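Local coordinates for sugar ABC transporter (Agrobacterium radiobacter, PDB 4RXT), which binds arabinose and probably serves as the solute-binding component of an ABC-type sugar transporter, at residues I138-G143 and N201-Q206. Residues are numbered along the deposited sequence; the frame is centred on the assembly and turned at random.
Sequences ITNTPG and NLIMAQ. With ARA (alpha-L-arabinopyranose), chain B.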
ATOM      1  N   ILE A 138      -0.000 -12.625  -5.178  1.00 10.80           N
ATOM      2  CA  ILE A 138      -1.326 -12.141  -5.500  1.00 10.27           C
ATOM      3  C   ILE A 138      -1.361 -10.628  -5.255  1.00 10.93           C
ATOM      4  O   ILE A 138      -1.064 -10.152  -4.136  1.00 13.48           O
ATOM      5  CB  ILE A 138      -2.438 -12.857  -4.686  1.00 15.26           C
ATOM      6  CG1 ILE A 138      -2.308 -14.380  -4.790  1.00 14.52           C
ATOM      7  CG2 ILE A 138      -3.826 -12.358  -5.131  1.00 18.42           C
ATOM      8  CD1 ILE A 138      -3.170 -15.128  -3.800  1.00 18.23           C
ATOM      9  N   THR A 139      -1.733  -9.914  -6.309  1.00 10.69           N
ATOM     10  CA  THR A 139      -1.733  -8.457  -6.425  1.00 11.31           C
ATOM     11  C   THR A 139      -3.165  -7.945  -6.615  1.00 11.46           C
ATOM     12  O   THR A 139      -3.935  -8.484  -7.398  1.00 12.86           O
ATOM     13  CB  THR A 139      -0.795  -7.993  -7.577  1.00 12.59           C
ATOM     14  OG1 THR A 139       0.516  -8.492  -7.317  1.00 14.64           O
ATOM     15  CG2 THR A 139      -0.763  -6.490  -7.691  1.00 15.24           C
ATOM     16  N   ASN A 140      -3.501  -6.913  -5.859  1.00 10.46           N
ATOM     17  CA  ASN A 140      -4.880  -6.383  -5.742  1.00 12.08           C
ATOM     18  C   ASN A 140      -5.520  -6.067  -7.094  1.00 10.84           C
ATOM     19  O   ASN A 140      -6.611  -6.380  -7.360  1.00 13.16           O
ATOM     20  CB  ASN A 140      -4.840  -5.109  -4.860  1.00 13.07           C
ATOM     21  CG  ASN A 140      -6.191  -4.595  -4.433  1.00 15.59           C
ATOM     22  OD1 ASN A 140      -6.388  -3.406  -4.321  1.00 15.71           O
ATOM     23  ND2 ASN A 140      -7.060  -5.454  -4.174  1.00 17.25           N
ATOM     24  N   THR A 141      -4.743  -5.388  -7.941  1.00 12.15           N
ATOM     25  CA  THR A 141      -5.221  -4.897  -9.238  1.00 13.72           C
ATOM     26  C   THR A 141      -3.970  -4.537 -10.073  1.00 13.11           C
ATOM     27  O   THR A 141      -2.920  -4.200  -9.507  1.00 12.95           O
ATOM     28  CB  THR A 141      -6.153  -3.673  -9.063  1.00 15.45           C
ATOM     29  OG1 THR A 141      -6.743  -3.278 -10.321  1.00 19.65           O
ATOM     30  CG2 THR A 141      -5.421  -2.485  -8.395  1.00 19.39           C
ATOM     31  N   PRO A 142      -4.075  -4.603 -11.417  1.00 12.93           N
ATOM     32  CA  PRO A 142      -2.884  -4.262 -12.226  1.00 12.54           C
ATOM     33  C   PRO A 142      -2.627  -2.759 -12.383  1.00 12.94           C
ATOM     34  O   PRO A 142      -3.533  -1.940 -12.274  1.00 15.82           O
ATOM     35  CB  PRO A 142      -3.219  -4.864 -13.584  1.00 15.28           C
ATOM     36  CG  PRO A 142      -4.671  -4.761 -13.669  1.00 21.21           C
ATOM     37  CD  PRO A 142      -5.177  -5.075 -12.273  1.00 14.92           C
ATOM     38  N   GLY A 143      -1.382  -2.402 -12.691  1.00 15.38           N
ATOM     39  CA  GLY A 143      -1.100  -1.044 -13.112  1.00 15.32           C
ATOM     40  C   GLY A 143      -0.846  -0.012 -12.016  1.00 14.27           C
ATOM     41  O   GLY A 143      -0.635   1.156 -12.305  1.00 14.75           O
ATOM     42  N   ASN A 201      -0.859  -6.151  -0.569  1.00 10.47           N
ATOM     43  CA  ASN A 201      -1.448  -4.978   0.072  1.00  9.17           C
ATOM     44  C   ASN A 201      -2.477  -5.420   1.128  1.00  9.52           C
ATOM     45  O   ASN A 201      -2.747  -6.604   1.269  1.00 11.37           O
ATOM     46  CB  ASN A 201      -2.010  -3.995  -0.975  1.00 12.17           C
ATOM     47  CG  ASN A 201      -3.409  -4.363  -1.462  1.00 11.90           C
ATOM     48  OD1 ASN A 201      -3.785  -5.540  -1.496  1.00 10.61           O
ATOM     49  ND2 ASN A 201      -4.183  -3.368  -1.820  1.00 13.89           N
ATOM     50  N   LEU A 202      -3.091  -4.447   1.787  1.00 11.09           N
ATOM     51  CA  LEU A 202      -4.035  -4.779   2.861  1.00 11.43           C
ATOM     52  C   LEU A 202      -5.172  -5.686   2.358  1.00 11.58           C
ATOM     53  O   LEU A 202      -5.578  -6.629   3.021  1.00 11.46           O
ATOM     54  CB  LEU A 202      -4.627  -3.505   3.424  1.00 11.95           C
ATOM     55  CG  LEU A 202      -5.727  -3.691   4.468  1.00 16.19           C
ATOM     56  CD1 LEU A 202      -5.119  -4.414   5.648  1.00 17.18           C
ATOM     57  CD2 LEU A 202      -6.280  -2.330   4.846  1.00 16.56           C
ATOM     58  N   ILE A 203      -5.726  -5.331   1.210  1.00 10.64           N
ATOM     59  CA  ILE A 203      -6.918  -5.968   0.684  1.00 11.55           C
ATOM     60  C   ILE A 203      -6.648  -7.431   0.357  1.00 10.93           C
ATOM     61  O   ILE A 203      -7.412  -8.318   0.665  1.00 11.71           O
ATOM     62  CB  ILE A 203      -7.483  -5.211  -0.555  1.00 12.31           C
ATOM     63  CG1 ILE A 203      -7.682  -3.709  -0.252  1.00 12.58           C
ATOM     64  CG2 ILE A 203      -8.775  -5.856  -1.052  1.00 13.00           C
ATOM     65  CD1 ILE A 203      -8.507  -3.436   0.994  1.00 17.66           C
ATOM     66  N   MET A 204      -5.507  -7.683  -0.277  1.00  9.92           N
ATOM     67  CA  MET A 204      -5.136  -9.061  -0.522  1.00 11.10           C
ATOM     68  C   MET A 204      -4.757  -9.824   0.747  1.00 11.61           C
ATOM     69  O   MET A 204      -5.080 -11.022   0.889  1.00 11.67           O
ATOM     70  CB  MET A 204      -4.023  -9.163  -1.582  1.00 10.65           C
ATOM     71  CG  MET A 204      -4.414  -8.734  -2.993  1.00 12.60           C
ATOM     72  SD  MET A 204      -5.780  -9.712  -3.759  1.00  7.88           S
ATOM     73  CE  MET A 204      -7.228  -8.736  -3.293  1.00 12.51           C
ATOM     74  N   ALA A 205      -4.102  -9.152   1.678  1.00 10.68           N
ATOM     75  CA  ALA A 205      -3.860  -9.791   2.987  1.00 11.43           C
ATOM     76  C   ALA A 205      -5.153 -10.224   3.705  1.00 12.13           C
ATOM     77  O   ALA A 205      -5.220 -11.300   4.274  1.00 11.09           O
ATOM     78  CB  ALA A 205      -3.061  -8.863   3.872  1.00 12.14           C
ATOM     79  N   GLN A 206      -6.160  -9.378   3.647  1.00 10.93           N
ATOM     80  CA  GLN A 206      -7.474  -9.726   4.239  1.00 10.93           C
ATOM     81  C   GLN A 206      -8.021 -10.979   3.595  1.00 12.22           C
ATOM     82  O   GLN A 206      -8.407 -11.910   4.274  1.00 12.37           O
ATOM     83  CB  GLN A 206      -8.466  -8.574   4.037  1.00 12.98           C
ATOM     84  CG  GLN A 206      -8.149  -7.293   4.807  1.00 15.33           C
ATOM     85  CD  GLN A 206      -8.929  -6.080   4.301  1.00 14.09           C
ATOM     86  OE1 GLN A 206      -9.422  -6.044   3.157  1.00 21.24           O
ATOM     87  NE2 GLN A 206      -9.077  -5.094   5.162  1.00 18.74           N
TER
HETATM   88  C1  ARA B 401      -1.629  -0.175   0.463  1.00 14.51           C
HETATM   89  C2  ARA B 401      -0.843   0.395  -0.734  1.00 21.84           C
HETATM   90  C3  ARA B 401      -1.782   1.197  -1.619  1.00 26.15           C
HETATM   91  C4  ARA B 401      -3.032   0.384  -2.000  1.00 25.71           C
HETATM   92  C5  ARA B 401      -3.180  -0.812  -1.157  1.00 17.84           C
HETATM   93  O1  ARA B 401      -0.698  -1.229   0.671  1.00 15.13           O
HETATM   94  O2  ARA B 401       0.211   1.267  -0.283  1.00 15.75           O
HETATM   95  O3  ARA B 401      -1.033   1.682  -2.745  1.00 21.89           O
HETATM   96  O4  ARA B 401      -2.926  -0.232  -3.286  1.00 34.06           O
HETATM   97  O5  ARA B 401      -2.969  -0.603   0.250  1.00 22.23           O
HETATM   98  O   HOH W   1      -1.821  -6.169  -3.676  1.00 12.11           O
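Asn140, just past the end of strand 133-139, faces the first turn of helix 202-214, its CA 5.9 Å from that of Met204. The kinked Met204 side chain lies against the chain where the strand gives way to loop: CG rests 3.5 Å from Asn140 N, and SD meets Ile138 CG2 at 3.6 Å, the two side chains crossing at about a right angle. Anti to its backbone N (chi1 -169°), Asn140 CG sits beside the Asn201 amide, 3.5 Å from Asn201 ND2, with the two amide planes 38° apart. The ND2 of Asn140 is buried against apolar carbons, Met204 CE at 3.4 Å and Ile203 CG2, and finds no polar partner in the model. As N-cap residue, Asn201 accepts a nearly straight bond from Met204 N to OD1 (3.0 Å, 170° at the hydrogen). A water that accepts from Asn140 N donates weakly to the same OD1, linking loop and cap. The cap thus helps fix the Asn201 side chain, whose CB lies 3.4 Å from C5 of the arabinopyranose, with Arg150 and Leu147 close by. C-terminal strand ends and helix N-termini such as these line the sugar site in the cleft between the two domains, as in periplasmic binding proteins of this fold.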